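Local coordinates for beta-galactosidase BgaB (Bifidobacterium adolescentis, PDB 5VYM) that hydrolyses terminal beta-D-galactose from beta-galactosides, especially Gal(beta1-4)Gal-containing oligosaccharides, and is represented here by its trimerisation-domain fragment, at the interface of chains A and B. Residues are numbered along the deposited sequence; one frame, centred on the assembly and turned at random. Chains: chain A/B, Beta-galactosidase BgaB.

The interface of chains A and B. Residues chain A 94, 110, 126, 128-131; chain B 163, 165-166, 207.
B:Gln163 lays its carboxamide on the ring of A:Tyr110, with the A:Asn130 carbonyl on the other side and the A:Glu128 carbonyl at its NE2 edge. Its CG lies anti to the backbone N (chi1 167°), and a bend at chi2 (73°) lays the amide over one face of the tyrosine. The two planes are 21° apart, with CD 3.9 Å from the ring centroid and offset toward the rim. Both ends of the amide are used. NE2 gives a hydrogen bond, 2.9 Å, to the carbonyl O of A:Glu128, nearly in the amide plane and on a lone pair of the acceptor. OE1 accepts from the backbone N of A:Asn130 at 2.9 Å, the donor tilted somewhat from the amide's carbonyl plane. A second, longer bond from NE2 reaches back to the O of B:Asp165 in its own chain. Together these bonds favour this flip of the amide, although OE1 also lies 3.0 Å from the A:Asn130 carbonyl O, an acceptor-acceptor clash. An alanine in place of B:Gln163 would probably leave the A:Glu128 carbonyl and the A:Asn130 N-H without these mates and open a gap against the A:Tyr110 face. That ring is itself steadied within chain A, its phenol OH giving a hydrogen bond to the backbone O of A:Tyr94 at 2.7 Å, in plane on a lone pair. The same OH meets the rim of B:Phe207, 3.2 Å from CZ and in the plane of the phenylalanine ring. The A:Ile131 side chain crosses that of B:Gln163 at about a right angle, its CD1 coming near OE1 and CA, while the two residues pair as an antiparallel beta bridge. At the acidic margin the backbone O of B:Asp165 packs on A:Gly126 CA at 3.2 Å, but its carboxylate makes looser contacts. OD2 stays 5.7 Å from OE2 of A:Glu128, two like charges that, if both are ionised, would more likely repel than bind. The enzyme forms trimers and tetramers, so this dimer may not reproduce its native assembly; here the patch and its two-fold twin link two copies of the trimerisation domain, perhaps as part of oligomer formation.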
ATOM      1  N   TYR A  94      -3.949  14.663   9.958  1.00 34.16           N
ATOM      2  CA  TYR A  94      -2.540  14.869   9.637  1.00 40.78           C
ATOM      3  C   TYR A  94      -1.615  14.159  10.619  1.00 46.20           C
ATOM      4  O   TYR A  94      -0.491  13.795  10.254  1.00 44.20           O
ATOM      5  CB  TYR A  94      -2.229  16.368   9.610  1.00 38.44           C
ATOM      6  CG  TYR A  94      -2.658  17.085  10.869  1.00 37.75           C
ATOM      7  CD1 TYR A  94      -3.938  17.613  10.989  1.00 32.48           C
ATOM      8  CD2 TYR A  94      -1.791  17.220  11.946  1.00 40.22           C
ATOM      9  CE1 TYR A  94      -4.340  18.259  12.142  1.00 34.23           C
ATOM     10  CE2 TYR A  94      -2.185  17.866  13.103  1.00 46.39           C
ATOM     11  CZ  TYR A  94      -3.460  18.384  13.195  1.00 43.52           C
ATOM     12  OH  TYR A  94      -3.856  19.028  14.345  1.00 48.30           O
ATOM     13  N   TYR A 110       5.599   9.642   4.813  1.00 37.58           N
ATOM     14  CA  TYR A 110       4.485  10.085   5.639  1.00 35.66           C
ATOM     15  C   TYR A 110       3.168   9.963   4.882  1.00 37.18           C
ATOM     16  O   TYR A 110       3.095  10.334   3.705  1.00 41.75           O
ATOM     17  CB  TYR A 110       4.688  11.538   6.078  1.00 30.91           C
ATOM     18  CG  TYR A 110       3.419  12.249   6.494  1.00 37.87           C
ATOM     19  CD1 TYR A 110       2.931  12.143   7.789  1.00 41.91           C
ATOM     20  CD2 TYR A 110       2.712  13.036   5.590  1.00 37.69           C
ATOM     21  CE1 TYR A 110       1.771  12.792   8.172  1.00 34.12           C
ATOM     22  CE2 TYR A 110       1.552  13.684   5.962  1.00 37.39           C
ATOM     23  CZ  TYR A 110       1.087  13.562   7.254  1.00 35.08           C
ATOM     24  OH  TYR A 110      -0.067  14.212   7.625  1.00 45.53           O
ATOM     25  N   GLY A 126       4.033  12.079   1.798  1.00 39.48           N
ATOM     26  CA  GLY A 126       4.990  13.099   2.173  1.00 35.39           C
ATOM     27  C   GLY A 126       6.300  12.449   2.569  1.00 45.23           C
ATOM     28  O   GLY A 126       6.317  11.272   2.942  1.00 49.40           O
ATOM     29  N   GLU A 128       8.189  13.264   5.136  1.00 49.62           N
ATOM     30  CA  GLU A 128       8.252  13.164   6.585  1.00 52.35           C
ATOM     31  C   GLU A 128       7.109  13.965   7.187  1.00 50.79           C
ATOM     32  O   GLU A 128       6.548  14.861   6.551  1.00 46.45           O
ATOM     33  CB  GLU A 128       9.595  13.667   7.122  1.00 51.45           C
ATOM     34  CG  GLU A 128       9.872  15.125   6.797  1.00 63.29           C
ATOM     35  CD  GLU A 128      11.060  15.672   7.557  1.00 70.22           C
ATOM     36  OE1 GLU A 128      11.808  14.863   8.144  1.00 71.22           O
ATOM     37  OE2 GLU A 128      11.239  16.908   7.574  1.00 74.24           O
ATOM     38  N   PHE A 129       6.770  13.619   8.425  1.00 49.76           N
ATOM     39  CA  PHE A 129       5.816  14.398   9.204  1.00 48.35           C
ATOM     40  C   PHE A 129       6.420  15.761   9.520  1.00 53.97           C
ATOM     41  O   PHE A 129       7.424  15.850  10.236  1.00 56.09           O
ATOM     42  CB  PHE A 129       5.459  13.643  10.482  1.00 38.26           C
ATOM     43  CG  PHE A 129       4.533  14.389  11.397  1.00 43.23           C
ATOM     44  CD1 PHE A 129       3.248  14.712  10.997  1.00 45.63           C
ATOM     45  CD2 PHE A 129       4.942  14.740  12.674  1.00 39.53           C
ATOM     46  CE1 PHE A 129       2.392  15.389  11.847  1.00 41.68           C
ATOM     47  CE2 PHE A 129       4.091  15.416  13.528  1.00 36.44           C
ATOM     48  CZ  PHE A 129       2.816  15.738  13.115  1.00 36.39           C
ATOM     49  N   ASN A 130       5.823  16.821   8.978  1.00 47.99           N
ATOM     50  CA  ASN A 130       6.391  18.164   9.073  1.00 55.32           C
ATOM     51  C   ASN A 130       5.271  19.156   9.357  1.00 50.56           C
ATOM     52  O   ASN A 130       4.392  19.362   8.514  1.00 51.98           O
ATOM     53  CB  ASN A 130       7.136  18.533   7.790  1.00 63.70           C
ATOM     54  CG  ASN A 130       7.844  19.870   7.889  1.00 67.87           C
ATOM     55  OD1 ASN A 130       8.053  20.396   8.982  1.00 68.81           O
ATOM     56  ND2 ASN A 130       8.221  20.425   6.743  1.00 69.85           N
ATOM     57  N   ILE A 131       5.313  19.772  10.534  1.00 59.98           N
ATOM     58  CA  ILE A 131       4.346  20.785  10.945  1.00 61.57           C
ATOM     59  C   ILE A 131       5.096  22.100  11.099  1.00 73.28           C
ATOM     60  O   ILE A 131       5.948  22.239  11.984  1.00 77.24           O
ATOM     61  CB  ILE A 131       3.638  20.402  12.250  1.00 58.48           C
ATOM     62  CG1 ILE A 131       2.957  19.042  12.114  1.00 55.23           C
ATOM     63  CG2 ILE A 131       2.633  21.467  12.625  1.00 72.49           C
ATOM     64  CD1 ILE A 131       1.849  19.009  11.087  1.00 50.13           C
TER
ATOM     65  N   GLN B 163       0.313  20.349   7.625  1.00 43.38           N
ATOM     66  CA  GLN B 163       1.371  19.473   7.144  1.00 43.92           C
ATOM     67  C   GLN B 163       1.906  20.031   5.830  1.00 47.77           C
ATOM     68  O   GLN B 163       1.147  20.196   4.869  1.00 45.91           O
ATOM     69  CB  GLN B 163       0.853  18.048   6.956  1.00 36.31           C
ATOM     70  CG  GLN B 163       1.788  17.145   6.169  1.00 43.50           C
ATOM     71  CD  GLN B 163       3.012  16.728   6.958  1.00 48.97           C
ATOM     72  OE1 GLN B 163       2.995  16.706   8.188  1.00 50.29           O
ATOM     73  NE2 GLN B 163       4.083  16.392   6.250  1.00 46.59           N
ATOM     74  N   ASP B 165       4.428  18.701   3.859  1.00 55.88           N
ATOM     75  CA  ASP B 165       4.913  17.707   2.904  1.00 50.09           C
ATOM     76  C   ASP B 165       3.756  16.784   2.532  1.00 50.85           C
ATOM     77  O   ASP B 165       3.528  15.753   3.166  1.00 44.84           O
ATOM     78  CB  ASP B 165       6.086  16.935   3.501  1.00 52.53           C
ATOM     79  CG  ASP B 165       7.029  16.396   2.447  1.00 63.82           C
ATOM     80  OD1 ASP B 165       6.605  16.244   1.283  1.00 68.29           O
ATOM     81  OD2 ASP B 165       8.199  16.121   2.788  1.00 71.70           O
ATOM     82  N   VAL B 166       3.014  17.164   1.491  1.00 48.47           N
ATOM     83  CA  VAL B 166       1.906  16.365   0.977  1.00 45.77           C
ATOM     84  C   VAL B 166       1.971  16.387  -0.543  1.00 50.24           C
ATOM     85  O   VAL B 166       1.979  17.465  -1.150  1.00 60.04           O
ATOM     86  CB  VAL B 166       0.535  16.876   1.453  1.00 48.22           C
ATOM     87  CG1 VAL B 166      -0.580  16.123   0.745  1.00 54.19           C
ATOM     88  CG2 VAL B 166       0.399  16.728   2.954  1.00 47.37           C
ATOM     89  N   PHE B 207      -8.011  12.470   3.389  1.00 37.07           N
ATOM     90  CA  PHE B 207      -6.863  12.987   4.122  1.00 32.14           C
ATOM     91  C   PHE B 207      -7.116  14.451   4.452  1.00 35.06           C
ATOM     92  O   PHE B 207      -7.362  15.259   3.550  1.00 41.89           O
ATOM     93  CB  PHE B 207      -5.570  12.831   3.319  1.00 27.91           C
ATOM     94  CG  PHE B 207      -4.375  13.456   3.979  1.00 29.47           C
ATOM     95  CD1 PHE B 207      -3.765  12.847   5.065  1.00 28.57           C
ATOM     96  CD2 PHE B 207      -3.861  14.656   3.517  1.00 34.81           C
ATOM     97  CE1 PHE B 207      -2.666  13.423   5.675  1.00 36.15           C
ATOM     98  CE2 PHE B 207      -2.762  15.237   4.120  1.00 37.36           C
ATOM     99  CZ  PHE B 207      -2.164  14.621   5.203  1.00 38.14           C
TER